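Long-range contacts in endo-polygalacturonase (Pectobacterium carotovorum subsp. carotovorum, PDB 1BHE), which hydrolyses the alpha-1,4-glycosidic links between galacturonosyl units of polygalacturonic acid within the chain, and takes part in the maceration and soft-rotting of plant tissue: residues A75-K80 / D120-V125; V106-S111 / N157-F162; V294-V299 / S326-K331. One frame throughout, in Å; residues are numbered along the deposited sequence.

Interaction 1: residues A75-K80 / D120-V125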
loop_
_atom_site.group_PDB
_atom_site.type_symbol
_atom_site.label_atom_id
_atom_site.label_comp_id
_atom_site.label_asym_id
_atom_site.label_seq_id
_atom_site.Cartn_x
_atom_site.Cartn_y
_atom_site.Cartn_z
ATOM N N ALA A 75 13.880 -6.464 -9.529
ATOM C CA ALA A 75 13.663 -5.501 -10.604
ATOM C C ALA A 75 14.987 -4.909 -11.078
ATOM O O ALA A 75 15.781 -4.431 -10.257
ATOM C CB ALA A 75 12.714 -4.400 -10.137
ATOM N N VAL A 76 15.231 -4.949 -12.386
ATOM C CA VAL A 76 16.491 -4.412 -12.900
ATOM C C VAL A 76 16.613 -2.939 -12.555
ATOM O O VAL A 76 15.629 -2.192 -12.549
ATOM C CB VAL A 76 16.667 -4.637 -14.410
ATOM C CG1 VAL A 76 16.735 -6.132 -14.700
ATOM C CG2 VAL A 76 15.547 -4.000 -15.222
ATOM N N ASN A 77 17.828 -2.511 -12.232
ATOM C CA ASN A 77 18.118 -1.126 -11.884
ATOM C C ASN A 77 18.420 -0.333 -13.156
ATOM O O ASN A 77 19.525 0.146 -13.399
ATOM C CB ASN A 77 19.271 -1.039 -10.886
ATOM C CG ASN A 77 20.576 -1.635 -11.357
ATOM O OD1 ASN A 77 20.601 -2.642 -12.068
ATOM N ND2 ASN A 77 21.699 -1.024 -10.986
ATOM N N ASN A 78 17.402 -0.169 -13.991
ATOM C CA ASN A 78 17.494 0.506 -15.272
ATOM C C ASN A 78 16.196 1.249 -15.558
ATOM O O ASN A 78 15.133 0.635 -15.616
ATOM C CB ASN A 78 17.767 -0.526 -16.382
ATOM C CG ASN A 78 18.112 0.179 -17.683
ATOM O OD1 ASN A 78 17.219 0.634 -18.393
ATOM N ND2 ASN A 78 19.404 0.334 -17.948
ATOM N N ALA A 79 16.272 2.560 -15.744
ATOM C CA ALA A 79 15.077 3.369 -15.952
ATOM C C ALA A 79 14.416 3.133 -17.296
ATOM O O ALA A 79 13.191 3.016 -17.372
ATOM C CB ALA A 79 15.415 4.838 -15.746
ATOM N N LYS A 80 15.198 2.989 -18.365
ATOM C CA LYS A 80 14.651 2.719 -19.689
ATOM C C LYS A 80 13.886 1.405 -19.746
ATOM O O LYS A 80 12.882 1.298 -20.457
ATOM C CB LYS A 80 15.750 2.735 -20.759
ATOM C CG LYS A 80 15.224 2.509 -22.167
ATOM C CD LYS A 80 16.319 2.643 -23.217
ATOM C CE LYS A 80 15.721 2.492 -24.614
ATOM N NZ LYS A 80 16.594 1.644 -25.475
ATOM N N ASP A 120 12.200 -7.870 -4.834
ATOM C CA ASP A 120 13.064 -6.750 -4.485
ATOM C C ASP A 120 13.066 -5.685 -5.577
ATOM O O ASP A 120 13.468 -5.952 -6.712
ATOM C CB ASP A 120 14.485 -7.279 -4.270
ATOM C CG ASP A 120 15.547 -6.244 -3.993
ATOM O OD1 ASP A 120 15.252 -5.058 -3.760
ATOM O OD2 ASP A 120 16.739 -6.642 -4.008
ATOM N N GLY A 121 12.649 -4.474 -5.211
ATOM C CA GLY A 121 12.573 -3.381 -6.169
ATOM C C GLY A 121 13.875 -2.640 -6.413
ATOM O O GLY A 121 13.955 -1.807 -7.324
ATOM N N GLN A 122 14.894 -2.841 -5.586
ATOM C CA GLN A 122 16.158 -2.123 -5.719
ATOM C C GLN A 122 15.935 -0.614 -5.739
ATOM O O GLN A 122 16.538 0.110 -6.536
ATOM C CB GLN A 122 16.890 -2.531 -7.000
ATOM C CG GLN A 122 17.259 -3.994 -7.127
ATOM C CD GLN A 122 18.532 -4.196 -7.929
ATOM O OE1 GLN A 122 19.620 -4.212 -7.351
ATOM N NE2 GLN A 122 18.420 -4.312 -9.247
ATOM N N GLY A 123 15.088 -0.110 -4.842
ATOM C CA GLY A 123 14.777 1.309 -4.770
ATOM C C GLY A 123 16.018 2.158 -4.516
ATOM O O GLY A 123 16.107 3.278 -5.012
ATOM N N GLY A 124 16.911 1.693 -3.647
ATOM C CA GLY A 124 18.092 2.430 -3.266
ATOM C C GLY A 124 19.359 2.129 -4.036
ATOM O O GLY A 124 20.420 2.606 -3.627
ATOM N N VAL A 125 19.289 1.428 -5.159
ATOM C CA VAL A 125 20.465 1.112 -5.960
ATOM C C VAL A 125 20.665 2.097 -7.100
ATOM O O VAL A 125 19.729 2.409 -7.840
ATOM C CB VAL A 125 20.336 -0.310 -6.548
ATOM C CG1 VAL A 125 21.561 -0.689 -7.370
ATOM C CG2 VAL A 125 20.121 -1.314 -5.423
HETATM O O HOH W 1 14.955 -1.255 -9.893
HETATM O O HOH W 2 20.632 -5.412 -11.205
#

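Interaction 2: residues V106-S111 / N157-F162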
loop_
_atom_site.group_PDB
_atom_site.type_symbol
_atom_site.label_atom_id
_atom_site.label_comp_id
_atom_site.label_asym_id
_atom_site.label_seq_id
_atom_site.Cartn_x
_atom_site.Cartn_y
_atom_site.Cartn_z
ATOM N N VAL A 106 -3.873 -6.817 -15.028
ATOM C CA VAL A 106 -4.980 -6.039 -15.575
ATOM C C VAL A 106 -6.176 -6.917 -15.898
ATOM O O VAL A 106 -6.036 -7.918 -16.602
ATOM C CB VAL A 106 -4.544 -5.332 -16.886
ATOM C CG1 VAL A 106 -5.734 -4.628 -17.534
ATOM C CG2 VAL A 106 -3.427 -4.342 -16.611
ATOM N N SER A 107 -7.353 -6.563 -15.388
ATOM C CA SER A 107 -8.558 -7.343 -15.647
ATOM C C SER A 107 -8.362 -8.829 -15.398
ATOM O O SER A 107 -8.718 -9.665 -16.230
ATOM C CB SER A 107 -9.033 -7.069 -17.091
ATOM O OG SER A 107 -9.308 -5.673 -17.192
ATOM N N THR A 108 -7.844 -9.180 -14.219
ATOM C CA THR A 108 -7.622 -10.571 -13.859
ATOM C C THR A 108 -8.678 -11.047 -12.865
ATOM O O THR A 108 -9.270 -10.265 -12.122
ATOM C CB THR A 108 -6.236 -10.807 -13.220
ATOM O OG1 THR A 108 -6.151 -10.073 -11.984
ATOM C CG2 THR A 108 -5.131 -10.311 -14.146
ATOM N N THR A 109 -8.894 -12.356 -12.868
ATOM C CA THR A 109 -9.826 -12.999 -11.947
ATOM C C THR A 109 -9.082 -14.186 -11.335
ATOM O O THR A 109 -8.498 -14.987 -12.071
ATOM C CB THR A 109 -11.118 -13.470 -12.624
ATOM O OG1 THR A 109 -11.819 -12.355 -13.191
ATOM C CG2 THR A 109 -12.029 -14.189 -11.638
ATOM N N ASN A 110 -9.016 -14.289 -10.016
ATOM C CA ASN A 110 -8.324 -15.390 -9.355
ATOM C C ASN A 110 -6.834 -15.445 -9.668
ATOM O O ASN A 110 -6.273 -16.544 -9.825
ATOM C CB ASN A 110 -8.989 -16.736 -9.699
ATOM C CG ASN A 110 -10.445 -16.791 -9.271
ATOM O OD1 ASN A 110 -10.824 -16.238 -8.240
ATOM N ND2 ASN A 110 -11.272 -17.468 -10.065
ATOM N N SER A 111 -6.162 -14.300 -9.770
ATOM C CA SER A 111 -4.723 -14.279 -10.015
ATOM C C SER A 111 -4.027 -14.026 -8.677
ATOM O O SER A 111 -4.662 -13.506 -7.743
ATOM C CB SER A 111 -4.313 -13.218 -11.036
ATOM O OG SER A 111 -4.769 -13.569 -12.337
ATOM N N ASN A 157 -5.152 -3.757 -11.523
ATOM C CA ASN A 157 -6.236 -2.921 -12.026
ATOM C C ASN A 157 -7.455 -3.714 -12.471
ATOM O O ASN A 157 -7.312 -4.779 -13.071
ATOM C CB ASN A 157 -5.761 -2.142 -13.270
ATOM C CG ASN A 157 -4.546 -1.275 -13.063
ATOM O OD1 ASN A 157 -4.291 -0.782 -11.972
ATOM N ND2 ASN A 157 -3.750 -1.059 -14.096
ATOM N N LYS A 158 -8.653 -3.208 -12.210
ATOM C CA LYS A 158 -9.907 -3.830 -12.597
ATOM C C LYS A 158 -9.961 -5.336 -12.427
ATOM O O LYS A 158 -10.475 -6.056 -13.291
ATOM C CB LYS A 158 -10.166 -3.458 -14.079
ATOM C CG LYS A 158 -10.314 -1.931 -14.186
ATOM C CD LYS A 158 -10.626 -1.535 -15.621
ATOM C CE LYS A 158 -12.119 -1.625 -15.874
ATOM N NZ LYS A 158 -12.905 -0.847 -14.885
ATOM N N SER A 159 -9.496 -5.834 -11.284
ATOM C CA SER A 159 -9.406 -7.276 -11.076
ATOM C C SER A 159 -10.346 -7.744 -9.979
ATOM O O SER A 159 -10.855 -6.972 -9.164
ATOM C CB SER A 159 -7.946 -7.631 -10.766
ATOM O OG SER A 159 -7.133 -7.451 -11.920
ATOM N N LYS A 160 -10.584 -9.040 -9.979
ATOM C CA LYS A 160 -11.453 -9.735 -9.060
ATOM C C LYS A 160 -10.721 -10.830 -8.294
ATOM O O LYS A 160 -10.051 -11.658 -8.906
ATOM C CB LYS A 160 -12.571 -10.420 -9.870
ATOM C CG LYS A 160 -13.783 -10.825 -9.041
ATOM C CD LYS A 160 -15.009 -10.012 -9.452
ATOM C CE LYS A 160 -15.496 -10.386 -10.845
ATOM N NZ LYS A 160 -16.857 -9.843 -11.130
ATOM N N ASN A 161 -10.914 -10.848 -6.981
ATOM C CA ASN A 161 -10.338 -11.879 -6.125
ATOM C C ASN A 161 -8.876 -12.200 -6.393
ATOM O O ASN A 161 -8.464 -13.301 -6.766
ATOM C CB ASN A 161 -11.250 -13.115 -6.173
ATOM C CG ASN A 161 -12.613 -12.840 -5.560
ATOM O OD1 ASN A 161 -12.806 -11.940 -4.728
ATOM N ND2 ASN A 161 -13.615 -13.622 -5.957
ATOM N N PHE A 162 -8.026 -11.199 -6.159
ATOM C CA PHE A 162 -6.581 -11.293 -6.304
ATOM C C PHE A 162 -6.001 -11.696 -4.945
ATOM O O PHE A 162 -6.506 -11.224 -3.921
ATOM C CB PHE A 162 -5.978 -9.946 -6.733
ATOM C CG PHE A 162 -4.519 -10.031 -7.103
ATOM C CD1 PHE A 162 -3.527 -9.936 -6.143
ATOM C CD2 PHE A 162 -4.146 -10.235 -8.417
ATOM C CE1 PHE A 162 -2.189 -10.041 -6.493
ATOM C CE2 PHE A 162 -2.816 -10.352 -8.774
ATOM C CZ PHE A 162 -1.830 -10.253 -7.813
HETATM O O HOH W 3 -7.263 -11.527 -9.713
HETATM O O HOH W 4 -9.045 -16.614 -5.938
HETATM O O HOH W 5 -13.449 -15.640 -7.932
HETATM O O HOH W 6 -6.645 -15.393 -6.209
#

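Interaction 3: residues V294-V299 / S326-K331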
loop_
_atom_site.group_PDB
_atom_site.type_symbol
_atom_site.label_atom_id
_atom_site.label_comp_id
_atom_site.label_asym_id
_atom_site.label_seq_id
_atom_site.Cartn_x
_atom_site.Cartn_y
_atom_site.Cartn_z
ATOM N N VAL A 294 -16.229 3.748 10.084
ATOM C CA VAL A 294 -14.850 3.345 10.315
ATOM C C VAL A 294 -14.737 2.952 11.787
ATOM O O VAL A 294 -15.116 3.761 12.643
ATOM C CB VAL A 294 -13.826 4.440 9.985
ATOM C CG1 VAL A 294 -12.402 3.938 10.223
ATOM C CG2 VAL A 294 -13.961 4.918 8.548
ATOM N N ARG A 295 -14.276 1.746 12.070
ATOM C CA ARG A 295 -14.161 1.282 13.444
ATOM C C ARG A 295 -12.785 0.695 13.728
ATOM O O ARG A 295 -12.322 -0.235 13.062
ATOM C CB ARG A 295 -15.249 0.256 13.789
ATOM C CG ARG A 295 -15.333 -0.916 12.827
ATOM C CD ARG A 295 -16.732 -1.511 12.785
ATOM N NE ARG A 295 -17.704 -0.624 12.154
ATOM C CZ ARG A 295 -17.908 -0.520 10.847
ATOM N NH1 ARG A 295 -17.205 -1.250 9.990
ATOM N NH2 ARG A 295 -18.821 0.325 10.389
ATOM N N TYR A 296 -12.126 1.255 14.741
ATOM C CA TYR A 296 -10.807 0.797 15.153
ATOM C C TYR A 296 -10.873 0.150 16.540
ATOM O O TYR A 296 -11.396 0.769 17.471
ATOM C CB TYR A 296 -9.790 1.928 15.216
ATOM C CG TYR A 296 -9.659 2.845 14.033
ATOM C CD1 TYR A 296 -8.784 2.553 12.986
ATOM C CD2 TYR A 296 -10.389 4.017 13.959
ATOM C CE1 TYR A 296 -8.656 3.410 11.907
ATOM C CE2 TYR A 296 -10.274 4.885 12.887
ATOM C CZ TYR A 296 -9.402 4.565 11.860
ATOM O OH TYR A 296 -9.289 5.420 10.792
ATOM N N SER A 297 -10.329 -1.054 16.673
ATOM C CA SER A 297 -10.358 -1.725 17.971
ATOM C C SER A 297 -9.122 -2.567 18.214
ATOM O O SER A 297 -8.526 -3.130 17.297
ATOM C CB SER A 297 -11.614 -2.592 18.116
ATOM O OG SER A 297 -11.613 -3.641 17.167
ATOM N N ASN A 298 -8.724 -2.655 19.481
ATOM C CA ASN A 298 -7.580 -3.455 19.888
ATOM C C ASN A 298 -6.299 -3.035 19.174
ATOM O O ASN A 298 -5.594 -3.837 18.560
ATOM C CB ASN A 298 -7.868 -4.947 19.694
ATOM C CG ASN A 298 -6.872 -5.817 20.427
ATOM O OD1 ASN A 298 -6.046 -5.319 21.200
ATOM N ND2 ASN A 298 -6.909 -7.120 20.202
ATOM N N VAL A 299 -5.999 -1.741 19.273
ATOM C CA VAL A 299 -4.798 -1.171 18.670
ATOM C C VAL A 299 -3.794 -0.827 19.772
ATOM O O VAL A 299 -4.146 -0.098 20.705
ATOM C CB VAL A 299 -5.114 0.097 17.864
ATOM C CG1 VAL A 299 -3.872 0.612 17.139
ATOM C CG2 VAL A 299 -6.226 -0.142 16.852
ATOM N N SER A 326 -18.342 10.578 9.116
ATOM C CA SER A 326 -19.192 10.213 10.246
ATOM C C SER A 326 -19.081 8.741 10.615
ATOM O O SER A 326 -18.469 7.939 9.910
ATOM C CB SER A 326 -20.648 10.592 9.957
ATOM O OG SER A 326 -21.157 9.902 8.829
ATOM N N ASP A 327 -19.673 8.380 11.750
ATOM C CA ASP A 327 -19.654 7.023 12.277
ATOM C C ASP A 327 -18.223 6.495 12.335
ATOM O O ASP A 327 -17.833 5.518 11.709
ATOM C CB ASP A 327 -20.580 6.088 11.505
ATOM C CG ASP A 327 -20.697 4.701 12.107
ATOM O OD1 ASP A 327 -20.355 4.508 13.294
ATOM O OD2 ASP A 327 -21.123 3.779 11.375
ATOM N N ILE A 328 -17.408 7.200 13.114
ATOM C CA ILE A 328 -15.997 6.888 13.321
ATOM C C ILE A 328 -15.791 6.513 14.780
ATOM O O ILE A 328 -16.054 7.313 15.685
ATOM C CB ILE A 328 -15.106 8.077 12.917
ATOM C CG1 ILE A 328 -15.324 8.453 11.449
ATOM C CG2 ILE A 328 -13.636 7.772 13.154
ATOM C CD1 ILE A 328 -14.842 9.834 11.066
ATOM N N THR A 329 -15.426 5.260 15.050
ATOM C CA THR A 329 -15.271 4.793 16.419
ATOM C C THR A 329 -13.897 4.213 16.723
ATOM O O THR A 329 -13.262 3.543 15.908
ATOM C CB THR A 329 -16.318 3.712 16.769
ATOM O OG1 THR A 329 -16.123 2.586 15.895
ATOM C CG2 THR A 329 -17.741 4.213 16.608
ATOM N N PHE A 330 -13.425 4.478 17.937
ATOM C CA PHE A 330 -12.174 3.943 18.448
ATOM C C PHE A 330 -12.489 3.195 19.750
ATOM O O PHE A 330 -13.096 3.783 20.644
ATOM C CB PHE A 330 -11.126 5.006 18.728
ATOM C CG PHE A 330 -10.679 5.883 17.602
ATOM C CD1 PHE A 330 -11.456 6.938 17.161
ATOM C CD2 PHE A 330 -9.458 5.661 16.980
ATOM C CE1 PHE A 330 -11.044 7.744 16.119
ATOM C CE2 PHE A 330 -9.030 6.470 15.947
ATOM C CZ PHE A 330 -9.822 7.511 15.512
ATOM N N LYS A 331 -12.088 1.938 19.850
ATOM C CA LYS A 331 -12.347 1.141 21.039
ATOM C C LYS A 331 -11.135 0.322 21.454
ATOM O O LYS A 331 -10.521 -0.382 20.647
ATOM C CB LYS A 331 -13.539 0.203 20.810
ATOM C CG LYS A 331 -13.951 -0.588 22.042
ATOM C CD LYS A 331 -15.320 -1.223 21.860
ATOM C CE LYS A 331 -15.933 -1.634 23.189
ATOM N NZ LYS A 331 -15.011 -2.476 23.997
HETATM O O HOH W 7 -17.775 3.192 13.636
#

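Interaction 1: residues A75-K80 / D120-V125
A75 and D120 close the last backbone rung between two successive coils of the right-handed parallel beta-helix of family 28: A75 N donates to D120 O at 2.9 Å, where strands 72-75 and 118-120 run out into loops. This is the tight end of the contact. The methyl CB of A75 lies 3.8 Å from D120 O, and the D120 carboxylate is turned back on its own chain, OD1 accepting from Q122 N from above the carboxylate plane in an Asx turn, while OD2 forms a salt bridge with R74. Beside this rung the Q122 side chain reaches over to the other loop. Its CG passes 3.5 Å from A75 O, and NE2 donates to that same carbonyl oxygen at 2.8 Å in a nearly straight bond (171°), the oxygen lying in the plane of the amide. Beyond it the loops part and water takes over. Water 1 bridges V76 O and G121 O, about equally close to each. N77, at the centre of an inverse gamma turn, holds CG between its backbone N and carbonyl carbon (chi1 59°), which sets CG 4.0 Å from Q122 NE2, the two amide planes 49° apart. Its ND2 donates to K126 O and also touches V125 CG1 at 3.6 Å. On the other branch of this amide, water 2 donates to N77 OD1 and accepts a 3.2 Å bond from Q122 NE2.

Interaction 2: residues V106-S111 / N157-F162
V106 meets N157 as a parallel pair on one face, CG2 of the valine 4.1 Å from ND2 of the asparagine, whose OD1 is held by Q155. S107 N donates to N157 O at 2.9 Å, and its CA-H points almost straight at K158 O. N157 O also accepts from S159 OG, which comes in from the opposite face of the carbonyl plane. T108 faces S159: its backbone N donates to S159 OG (3.0 Å), and its OG1, set between its own N and carbonyl carbon (chi1 63°), stands 2.8 Å from that same OG. K160 N returns a bond to T108 O. The two loops are equivalent corners of neighbouring coils in the right-handed parallel beta-helix, stacked largely in register, with a slip at S107, whose CA is nearest that of S159. T109 lies alongside K160, OG1 3.9 Å from the lysine CB. N110 N donates to K160 O, and the N110 and N161 amides run side by side with planes 17° apart, water 5 joining N110 OD1 to N161 ND2, while N161 OD1 takes a bond from R4. Water 3 ties T108 OG1, S111 N and K160 O together. S111, whose OG bonds to P60 O, sets its carbonyl oxygen over one face of the F162 ring, 3.4 Å from CD2 and offset toward the rim, while its CB touches CE2.

Interaction 3: residues V294-V299 / S326-K331
V294 to S297 pair in parallel register with I328 to K331, the strand axes 4.7 Å apart and 7° from parallel, through bonds that zigzag from V294 N to D327 O along to K331 N with Y296 O. As the first strand turns its corner, N298 N adds a last bond to K331 O. On the face of V294, Y296, I328 and F330, the two aromatic rings form an offset stack, planes 21° apart and centroids 4.8 Å apart. Y296 CD2 sits over the F330 face toward its rim, 3.4 Å from CE2. L279 of strand 277-282 packs against both side chains. On the face of R295, T329, S297 and K331, T329 OG1 lies 3.3 Å from R295 CB, and water 7 lies 2.9 Å from each of V294 O, D327 OD1 and T329 OG1. R295 NH2 stays 4.3 Å from D327 OD2, beyond a salt bridge; NH1 bonds to N264 and T266. The chemistry thus divides by face: aromatic stacking and aliphatic packing on one, water and polar groups on the other, with any attraction between R295 and D327 likely to be long-range and modest.

In the fold
All three contacts join successive coils of one right-handed parallel beta-helix. Interactions 1 and 2 interlock along the chain, their segments alternating: strands 72-75 and 118-120 lead into interaction 1, strands 103-106 and 154-157 into interaction 2, so each spans one turn of the helix at a different corner. Their centres are 26 Å apart and their nearest atoms about 15 Å. Interaction 3 follows later in the sequence, on the other side of the chain's centre from interaction 1, with centres 39 Å apart; from interaction 2 it is 30 Å between centres. None of them lies at the predicted proton donor D223 or the inferred active-site residue H251, which fall between interactions 2 and 3 in sequence.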